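Local coordinates for putative uncharacterized protein (Pyrococcus furiosus, PDB 3VR0) that probably activates the archaeal proteasome, as a homolog of proteasome assembly chaperones, at residues Val24-Gly38 and Leu127-Met141. Sequence-based numbering, arbitrary orientation.
Sequences VYERPDIYDPIFIEG and LDFVQEFGTREIITM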
loop_
_atom_site.group_PDB
_atom_site.type_symbol
_atom_site.label_atom_id
_atom_site.label_comp_id
_atom_site.label_asym_id
_atom_site.label_seq_id
_atom_site.Cartn_x
_atom_site.Cartn_y
_atom_site.Cartn_z
ATOM N N VAL C 24 -23.099 0.344 17.195
ATOM C CA VAL C 24 -24.492 -0.081 17.013
ATOM C C VAL C 24 -25.302 0.555 18.114
ATOM O O VAL C 24 -24.994 0.353 19.270
ATOM C CB VAL C 24 -24.637 -1.582 17.090
ATOM C CG1 VAL C 24 -26.151 -2.027 16.876
ATOM C CG2 VAL C 24 -23.676 -2.243 16.117
ATOM N N TYR C 25 -26.312 1.342 17.751
ATOM C CA TYR C 25 -27.063 2.110 18.729
ATOM C C TYR C 25 -28.146 1.280 19.422
ATOM O O TYR C 25 -28.320 1.423 20.620
ATOM C CB TYR C 25 -27.602 3.411 18.118
ATOM C CG TYR C 25 -26.422 4.265 17.647
ATOM C CD1 TYR C 25 -25.386 4.601 18.541
ATOM C CD2 TYR C 25 -26.319 4.694 16.310
ATOM C CE1 TYR C 25 -24.296 5.357 18.124
ATOM C CE2 TYR C 25 -25.249 5.439 15.882
ATOM C CZ TYR C 25 -24.228 5.774 16.791
ATOM O OH TYR C 25 -23.145 6.523 16.374
ATOM N N GLU C 26 -28.817 0.403 18.662
ATOM C CA GLU C 26 -29.813 -0.527 19.192
ATOM C C GLU C 26 -29.903 -1.703 18.240
ATOM O O GLU C 26 -29.498 -1.616 17.077
ATOM C CB GLU C 26 -31.192 0.180 19.255
ATOM C CG GLU C 26 -31.688 0.596 17.848
ATOM C CD GLU C 26 -33.145 1.048 17.804
ATOM O OE1 GLU C 26 -34.001 0.387 18.441
ATOM O OE2 GLU C 26 -33.414 2.085 17.140
ATOM N N ARG C 27 -30.513 -2.769 18.706
ATOM C CA ARG C 27 -30.895 -3.885 17.902
ATOM C C ARG C 27 -32.360 -3.800 17.487
ATOM O O ARG C 27 -33.267 -4.140 18.278
ATOM C CB ARG C 27 -30.716 -5.160 18.680
ATOM C CG ARG C 27 -29.335 -5.261 19.361
ATOM C CD ARG C 27 -28.785 -6.606 18.894
ATOM N NE ARG C 27 -27.427 -6.347 18.560
ATOM C CZ ARG C 27 -26.719 -7.060 17.726
ATOM N NH1 ARG C 27 -27.255 -8.097 17.099
ATOM N NH2 ARG C 27 -25.483 -6.674 17.511
ATOM N N PRO C 28 -32.604 -3.451 16.226
ATOM C CA PRO C 28 -33.979 -3.268 15.752
ATOM C C PRO C 28 -34.722 -4.574 15.644
ATOM O O PRO C 28 -34.140 -5.695 15.477
ATOM C CB PRO C 28 -33.806 -2.602 14.357
ATOM C CG PRO C 28 -32.324 -2.058 14.380
ATOM C CD PRO C 28 -31.616 -3.144 15.175
ATOM N N ASP C 29 -36.024 -4.404 15.725
ATOM C CA ASP C 29 -36.968 -5.489 15.745
ATOM C C ASP C 29 -37.269 -5.820 14.299
ATOM O O ASP C 29 -38.363 -5.487 13.768
ATOM C CB ASP C 29 -38.244 -5.045 16.505
ATOM C CG ASP C 29 -39.308 -6.134 16.515
ATOM O OD1 ASP C 29 -38.927 -7.285 16.289
ATOM O OD2 ASP C 29 -40.497 -5.836 16.757
ATOM N N ILE C 30 -36.310 -6.468 13.631
ATOM C CA ILE C 30 -36.507 -6.748 12.224
ATOM C C ILE C 30 -36.151 -8.145 11.974
ATOM O O ILE C 30 -35.373 -8.710 12.718
ATOM C CB ILE C 30 -35.671 -5.832 11.298
ATOM C CG1 ILE C 30 -34.117 -6.000 11.498
ATOM C CG2 ILE C 30 -36.179 -4.432 11.449
ATOM C CD1 ILE C 30 -33.284 -4.847 10.813
ATOM N N TYR C 31 -36.701 -8.731 10.933
ATOM C CA TYR C 31 -36.242 -10.050 10.603
ATOM C C TYR C 31 -36.218 -10.376 9.127
ATOM O O TYR C 31 -37.063 -9.942 8.368
ATOM C CB TYR C 31 -37.029 -11.133 11.358
ATOM C CG TYR C 31 -36.251 -12.434 11.259
ATOM C CD1 TYR C 31 -34.871 -12.442 11.555
ATOM C CD2 TYR C 31 -36.861 -13.628 10.779
ATOM C CE1 TYR C 31 -34.119 -13.598 11.451
ATOM C CE2 TYR C 31 -36.093 -14.817 10.649
ATOM C CZ TYR C 31 -34.716 -14.772 10.991
ATOM O OH TYR C 31 -33.912 -15.883 10.898
ATOM N N ASP C 32 -35.212 -11.166 8.752
ATOM C CA ASP C 32 -34.984 -11.575 7.379
ATOM C C ASP C 32 -35.028 -10.344 6.476
ATOM O O ASP C 32 -35.653 -10.393 5.445
ATOM C CB ASP C 32 -36.070 -12.584 6.934
ATOM C CG ASP C 32 -35.742 -13.258 5.607
ATOM O OD1 ASP C 32 -34.558 -13.276 5.210
ATOM O OD2 ASP C 32 -36.672 -13.786 4.950
ATOM N N PRO C 33 -34.364 -9.247 6.872
ATOM C CA PRO C 33 -34.485 -8.068 6.040
ATOM C C PRO C 33 -33.736 -8.192 4.711
ATOM O O PRO C 33 -32.905 -9.118 4.502
ATOM C CB PRO C 33 -33.884 -6.977 6.909
ATOM C CG PRO C 33 -32.888 -7.708 7.793
ATOM C CD PRO C 33 -33.415 -9.057 7.993
ATOM N N ILE C 34 -34.053 -7.302 3.785
ATOM C CA ILE C 34 -33.258 -7.208 2.575
ATOM C C ILE C 34 -32.248 -6.107 2.883
ATOM O O ILE C 34 -32.625 -5.067 3.445
ATOM C CB ILE C 34 -34.124 -6.911 1.316
ATOM C CG1 ILE C 34 -35.031 -8.136 0.978
ATOM C CG2 ILE C 34 -33.230 -6.531 0.091
ATOM C CD1 ILE C 34 -36.129 -7.849 -0.052
ATOM N N PHE C 35 -30.972 -6.373 2.568
ATOM C CA PHE C 35 -29.903 -5.383 2.701
ATOM C C PHE C 35 -29.751 -4.549 1.435
ATOM O O PHE C 35 -29.390 -5.058 0.391
ATOM C CB PHE C 35 -28.596 -6.144 3.023
ATOM C CG PHE C 35 -27.380 -5.270 3.259
ATOM C CD1 PHE C 35 -27.493 -4.008 3.789
ATOM C CD2 PHE C 35 -26.080 -5.783 3.010
ATOM C CE1 PHE C 35 -26.364 -3.216 4.026
ATOM C CE2 PHE C 35 -24.946 -4.980 3.240
ATOM C CZ PHE C 35 -25.085 -3.712 3.743
ATOM N N ILE C 36 -29.945 -3.256 1.524
ATOM C CA ILE C 36 -29.842 -2.417 0.375
ATOM C C ILE C 36 -28.639 -1.475 0.469
ATOM O O ILE C 36 -28.475 -0.783 1.491
ATOM C CB ILE C 36 -31.098 -1.541 0.206
ATOM C CG1 ILE C 36 -32.351 -2.423 0.124
ATOM C CG2 ILE C 36 -31.023 -0.705 -1.125
ATOM C CD1 ILE C 36 -33.597 -1.606 -0.037
ATOM N N GLU C 37 -27.822 -1.432 -0.609
ATOM C CA GLU C 37 -26.569 -0.623 -0.602
ATOM C C GLU C 37 -26.592 0.532 -1.599
ATOM O O GLU C 37 -26.819 0.327 -2.796
ATOM C CB GLU C 37 -25.331 -1.490 -0.829
ATOM C CG GLU C 37 -24.020 -0.665 -0.997
ATOM C CD GLU C 37 -23.773 -0.238 -2.437
ATOM O OE1 GLU C 37 -24.245 -0.941 -3.333
ATOM O OE2 GLU C 37 -23.171 0.829 -2.701
ATOM N N GLY C 38 -26.373 1.729 -1.088
ATOM C CA GLY C 38 -26.220 2.932 -1.906
ATOM C C GLY C 38 -25.083 3.801 -1.383
ATOM O O GLY C 38 -25.293 4.887 -0.845
ATOM N N LEU C 127 -21.175 -7.348 5.909
ATOM C CA LEU C 127 -21.908 -8.598 5.820
ATOM C C LEU C 127 -22.036 -9.282 7.186
ATOM O O LEU C 127 -23.090 -9.849 7.429
ATOM C CB LEU C 127 -21.372 -9.584 4.765
ATOM C CG LEU C 127 -21.507 -8.981 3.346
ATOM C CD1 LEU C 127 -20.616 -9.674 2.384
ATOM C CD2 LEU C 127 -22.948 -8.940 2.818
ATOM N N ASP C 128 -20.989 -9.267 8.035
ATOM C CA ASP C 128 -21.077 -9.940 9.347
ATOM C C ASP C 128 -22.190 -9.273 10.169
ATOM O O ASP C 128 -22.894 -9.915 10.921
ATOM C CB ASP C 128 -19.775 -9.856 10.190
ATOM C CG ASP C 128 -18.562 -10.589 9.547
ATOM O OD1 ASP C 128 -18.719 -11.475 8.669
ATOM O OD2 ASP C 128 -17.429 -10.255 9.933
ATOM N N PHE C 129 -22.275 -7.972 10.068
ATOM C CA PHE C 129 -23.210 -7.227 10.869
ATOM C C PHE C 129 -24.677 -7.535 10.442
ATOM O O PHE C 129 -25.519 -7.835 11.258
ATOM C CB PHE C 129 -22.885 -5.746 10.740
ATOM C CG PHE C 129 -23.848 -4.854 11.470
ATOM C CD1 PHE C 129 -24.081 -5.025 12.858
ATOM C CD2 PHE C 129 -24.566 -3.890 10.777
ATOM C CE1 PHE C 129 -24.995 -4.188 13.538
ATOM C CE2 PHE C 129 -25.480 -3.030 11.459
ATOM C CZ PHE C 129 -25.702 -3.189 12.832
ATOM N N VAL C 130 -24.931 -7.496 9.141
ATOM C CA VAL C 130 -26.253 -7.644 8.583
ATOM C C VAL C 130 -26.798 -9.095 8.757
ATOM O O VAL C 130 -28.002 -9.305 8.976
ATOM C CB VAL C 130 -26.133 -7.052 7.168
ATOM C CG1 VAL C 130 -26.271 -8.010 6.028
ATOM C CG2 VAL C 130 -26.661 -5.630 7.033
ATOM N N GLN C 131 -25.909 -10.078 8.706
ATOM C CA GLN C 131 -26.262 -11.443 9.029
ATOM C C GLN C 131 -26.657 -11.656 10.509
ATOM O O GLN C 131 -27.354 -12.610 10.809
ATOM C CB GLN C 131 -25.128 -12.412 8.669
ATOM C CG GLN C 131 -24.924 -12.668 7.166
ATOM C CD GLN C 131 -23.818 -13.709 6.946
ATOM O OE1 GLN C 131 -22.636 -13.459 7.213
ATOM N NE2 GLN C 131 -24.205 -14.880 6.489
ATOM N N GLU C 132 -26.229 -10.788 11.418
ATOM C CA GLU C 132 -26.735 -10.904 12.778
ATOM C C GLU C 132 -28.244 -10.725 12.835
ATOM O O GLU C 132 -28.842 -11.181 13.784
ATOM C CB GLU C 132 -26.064 -9.924 13.735
ATOM C CG GLU C 132 -24.562 -10.151 13.854
ATOM C CD GLU C 132 -23.924 -9.142 14.764
ATOM O OE1 GLU C 132 -24.636 -8.331 15.445
ATOM O OE2 GLU C 132 -22.690 -9.176 14.822
ATOM N N PHE C 133 -28.852 -10.105 11.813
ATOM C CA PHE C 133 -30.306 -9.856 11.784
ATOM C C PHE C 133 -31.031 -10.829 10.895
ATOM O O PHE C 133 -32.194 -10.649 10.579
ATOM C CB PHE C 133 -30.590 -8.396 11.410
ATOM C CG PHE C 133 -30.013 -7.455 12.392
ATOM C CD1 PHE C 133 -30.716 -7.138 13.569
ATOM C CD2 PHE C 133 -28.697 -6.980 12.232
ATOM C CE1 PHE C 133 -30.108 -6.309 14.553
ATOM C CE2 PHE C 133 -28.109 -6.145 13.170
ATOM C CZ PHE C 133 -28.815 -5.813 14.336
ATOM N N GLY C 134 -30.323 -11.870 10.476
ATOM C CA GLY C 134 -30.900 -12.861 9.605
ATOM C C GLY C 134 -30.913 -12.484 8.128
ATOM O O GLY C 134 -31.603 -13.139 7.374
ATOM N N THR C 135 -30.222 -11.424 7.704
ATOM C CA THR C 135 -30.162 -11.038 6.271
ATOM C C THR C 135 -29.577 -12.126 5.375
ATOM O O THR C 135 -28.520 -12.707 5.699
ATOM C CB THR C 135 -29.295 -9.809 6.058
ATOM O OG1 THR C 135 -29.712 -8.795 6.972
ATOM C CG2 THR C 135 -29.401 -9.288 4.596
ATOM N N ARG C 136 -30.286 -12.414 4.281
ATOM C CA ARG C 136 -29.847 -13.406 3.288
ATOM C C ARG C 136 -29.712 -12.729 1.951
ATOM O O ARG C 136 -28.956 -13.174 1.117
ATOM C CB ARG C 136 -30.875 -14.567 3.141
ATOM C CG ARG C 136 -31.107 -15.391 4.470
ATOM C CD ARG C 136 -32.350 -16.337 4.377
ATOM N NE ARG C 136 -33.550 -15.575 3.976
ATOM C CZ ARG C 136 -34.296 -15.852 2.905
ATOM N NH1 ARG C 136 -34.010 -16.936 2.158
ATOM N NH2 ARG C 136 -35.333 -15.063 2.598
ATOM N N GLU C 137 -30.484 -11.660 1.750
ATOM C CA GLU C 137 -30.777 -11.149 0.431
ATOM C C GLU C 137 -30.283 -9.704 0.341
ATOM O O GLU C 137 -30.500 -8.910 1.265
ATOM C CB GLU C 137 -32.292 -11.180 0.154
ATOM C CG GLU C 137 -32.614 -10.923 -1.345
ATOM C CD GLU C 137 -34.127 -11.088 -1.709
ATOM O OE1 GLU C 137 -34.864 -11.665 -0.897
ATOM O OE2 GLU C 137 -34.561 -10.588 -2.780
ATOM N N ILE C 138 -29.641 -9.374 -0.779
ATOM C CA ILE C 138 -28.938 -8.100 -0.931
ATOM C C ILE C 138 -29.343 -7.436 -2.217
ATOM O O ILE C 138 -29.380 -8.091 -3.228
ATOM C CB ILE C 138 -27.422 -8.349 -0.985
ATOM C CG1 ILE C 138 -26.931 -9.004 0.291
ATOM C CG2 ILE C 138 -26.643 -7.067 -1.177
ATOM C CD1 ILE C 138 -25.550 -9.796 0.134
ATOM N N ILE C 139 -29.584 -6.127 -2.209
ATOM C CA ILE C 139 -29.797 -5.425 -3.454
ATOM C C ILE C 139 -28.786 -4.290 -3.487
ATOM O O ILE C 139 -28.746 -3.499 -2.567
ATOM C CB ILE C 139 -31.243 -4.836 -3.502
ATOM C CG1 ILE C 139 -32.295 -5.974 -3.455
ATOM C CG2 ILE C 139 -31.411 -4.022 -4.761
ATOM C CD1 ILE C 139 -33.773 -5.419 -3.505
ATOM N N THR C 140 -27.937 -4.209 -4.517
ATOM C CA THR C 140 -27.009 -3.064 -4.580
ATOM C C THR C 140 -27.423 -2.109 -5.699
ATOM O O THR C 140 -27.905 -2.522 -6.723
ATOM C CB THR C 140 -25.542 -3.513 -4.762
ATOM O OG1 THR C 140 -25.447 -4.204 -5.981
ATOM C CG2 THR C 140 -25.103 -4.526 -3.649
ATOM N N MET C 141 -27.212 -0.829 -5.477
ATOM C CA MET C 141 -27.619 0.182 -6.378
ATOM C C MET C 141 -26.383 0.972 -6.700
ATOM O O MET C 141 -25.576 1.263 -5.813
ATOM C CB MET C 141 -28.631 1.099 -5.677
ATOM C CG MET C 141 -29.867 0.291 -5.100
ATOM S SD MET C 141 -31.101 1.452 -4.519
ATOM C CE MET C 141 -30.188 2.388 -3.329
HETATM O O HOH W 1 -32.982 -15.483 7.850
HETATM O O HOH W 2 -23.264 2.174 -4.991
#
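With CG turned away from the backbone N (chi1 -177°), Phe35 lays its ring against helix 116-131, where CG2 of Val130 sits over the ring centre, 3.7 Å from the centroid, in a CH-pi contact; Leu127 CD2 and Ile138 CG1 lie near the ring's edge. The same trans choice at Asp32 (chi1 -169°) sends its carboxylate out to Arg136, which grips it side-on: NE reaches OD1 at 2.8 Å within the guanidinium plane, and NH2 bonds OD2 at 3.0 Å, the two planes standing 48° apart. Were this aspartate replaced by an alanine, the Arg136 guanidinium would probably lose its two-nitrogen hold and be freer to swing. A second salt bridge, Arg27 NH2 to Glu132 OE1 at 2.8 Å, is nearly coplanar, while Phe133 CZ lies over one face of the same guanidinium and Phe133 CE1 packs on Pro28 CD. Gly134, whose backbone angles call for glycine, closes a type I turn against the Tyr31 ring; a water joins its O to Tyr31 OH. Beyond the turn, Phe35 and Glu37 alternate as donor and acceptor with Glu137, Ile139 and Met141 in a parallel ladder that begins with Phe35 N to Glu137 O at 2.9 Å. Strands 102-107 and 137-145 flank strand 34-37 in the mixed sheet, and with helix 116-131, packed on the Phe35 face, form a beta-alpha-beta crossover spanning it.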